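Local coordinates for protein myosin regulatory light chain (Placopecten magellanicus, PDB 3PN7) that probably confers calcium-dependent control on molluscan muscle myosin, acting as its EF-hand regulatory light chain, at residues R16-L21 / L85-D89. Sequence-based numbering, arbitrary orientation.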
# COMPACT_ATOMS: atom_id res chain seq x y z
N ARG B 16 2.03 -10.71 18.72
CA ARG B 16 0.74 -11.01 19.33
C ARG B 16 0.85 -12.18 20.29
O ARG B 16 1.89 -12.38 20.92
CB ARG B 16 -0.31 -11.31 18.25
CG ARG B 16 -0.67 -10.12 17.38
CD ARG B 16 -1.74 -10.40 16.35
NE ARG B 16 -2.01 -9.25 15.50
CZ ARG B 16 -2.81 -9.26 14.44
NH1 ARG B 16 -3.44 -10.38 14.10
NH2 ARG B 16 -2.99 -8.16 13.72
N LEU B 17 -0.22 -12.96 20.40
CA LEU B 17 -1.45 -12.70 19.68
C LEU B 17 -2.30 -11.70 20.45
O LEU B 17 -2.16 -11.57 21.66
CB LEU B 17 -2.23 -13.99 19.47
CG LEU B 17 -1.46 -15.28 19.78
CD1 LEU B 17 -2.31 -16.50 19.47
CD2 LEU B 17 -0.16 -15.31 19.01
N PRO B 18 -3.17 -10.98 19.75
CA PRO B 18 -3.98 -9.95 20.40
C PRO B 18 -4.90 -10.52 21.47
O PRO B 18 -5.37 -11.65 21.34
CB PRO B 18 -4.82 -9.38 19.25
CG PRO B 18 -4.11 -9.79 18.01
CD PRO B 18 -3.49 -11.10 18.32
N GLN B 19 -5.17 -9.73 22.50
CA GLN B 19 -6.12 -10.11 23.53
C GLN B 19 -7.53 -10.51 23.08
O GLN B 19 -8.10 -11.44 23.62
CB GLN B 19 -6.19 -9.08 24.66
CG GLN B 19 -5.18 -9.33 25.78
CD GLN B 19 -5.06 -10.81 26.14
OE1 GLN B 19 -5.91 -11.37 26.84
NE2 GLN B 19 -3.99 -11.45 25.66
N LYS B 20 -8.09 -9.81 22.10
CA LYS B 20 -9.43 -10.17 21.64
C LYS B 20 -9.44 -11.54 20.97
O LYS B 20 -10.43 -12.25 21.00
CB LYS B 20 -9.99 -9.13 20.68
CG LYS B 20 -9.07 -8.80 19.51
CD LYS B 20 -9.82 -7.99 18.46
CE LYS B 20 -10.90 -7.11 19.11
NZ LYS B 20 -10.36 -6.19 20.17
N LEU B 21 -8.32 -11.90 20.34
CA LEU B 21 -8.20 -13.21 19.72
C LEU B 21 -8.05 -14.29 20.80
O LEU B 21 -8.64 -15.37 20.70
CB LEU B 21 -7.03 -13.25 18.73
CG LEU B 21 -6.84 -14.57 17.99
CD1 LEU B 21 -8.07 -14.89 17.15
CD2 LEU B 21 -5.59 -14.53 17.11
N LEU B 85 -3.89 -19.22 13.82
CA LEU B 85 -4.75 -18.04 13.92
C LEU B 85 -3.99 -16.75 14.18
O LEU B 85 -4.55 -15.68 14.02
CB LEU B 85 -5.79 -18.20 15.03
CG LEU B 85 -6.91 -19.24 14.89
CD1 LEU B 85 -7.88 -19.13 16.04
CD2 LEU B 85 -7.64 -19.08 13.58
N SER B 86 -2.72 -16.85 14.57
CA SER B 86 -2.01 -15.70 15.12
C SER B 86 -2.11 -14.43 14.27
O SER B 86 -2.48 -13.37 14.79
CB SER B 86 -0.55 -16.04 15.46
OG SER B 86 0.21 -16.33 14.30
N GLY B 87 -1.81 -14.52 12.98
CA GLY B 87 -1.87 -13.31 12.17
C GLY B 87 -3.22 -13.01 11.51
O GLY B 87 -3.28 -12.23 10.56
N THR B 88 -4.30 -13.62 11.98
CA THR B 88 -5.59 -13.39 11.33
C THR B 88 -6.31 -12.17 11.88
O THR B 88 -6.15 -11.80 13.04
CB THR B 88 -6.53 -14.60 11.39
OG1 THR B 88 -6.85 -14.91 12.75
CG2 THR B 88 -5.89 -15.80 10.70
N ASP B 89 -7.11 -11.54 11.03
CA ASP B 89 -7.77 -10.31 11.39
C ASP B 89 -9.25 -10.46 11.22
O ASP B 89 -9.71 -11.40 10.56
CB ASP B 89 -7.25 -9.15 10.53
CG ASP B 89 -5.78 -8.88 10.75
OD1 ASP B 89 -5.44 -8.31 11.81
OD2 ASP B 89 -4.95 -9.24 9.87
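R16 reaches to the linker between the two halves of the light chain and fits the edge of its guanidinium group to three oxygens of S86, T88 and D89. Its chain runs extended from CG to NE toward the loop. There NH1 sits between two backbone carbonyls: it bonds to S86 O at 3.2 Å, in the carbonyl plane and on a lone pair, and more weakly to T88 O at 3.2 Å. NH2 forms a salt bridge with D89 OD1 at 3.1 Å, approaching the syn side of the carboxylate. The two flat groups stand almost perpendicular, 88° apart, an arrangement in which NH2 bonds to OD1 alone of the two carboxylate oxygens. D89 OD2 is held instead by a basic and a polar side chain of the chain of another protein in the assembly. Replacing D89 with an alanine would probably leave NH2 of R16 without its charged mate and the neighbouring chain's basic group without this partner.

Apolar contacts lie nearer the helix ends. L17 lays CD2 against S86 CB at 3.6 Å, while L21, its CG anti to the backbone N (chi1 -178°), brings CD2 within 3.5 Å of L85 O and close to the L85 side chain. L85 O itself closes the type I turn L85-T88, accepting from T88 N and, at 2.7 Å, from T88 OG1. The contact thus joins the lead-in and first turn of helix 19-32 to the end of helix 74-85 and the linker toward helix 91-99. One exposed cationic group meeting a carboxylate and two carbonyls, one of them weakly, is consistent with a largely polar tether on the linker, continued through D89 to the neighbouring chain.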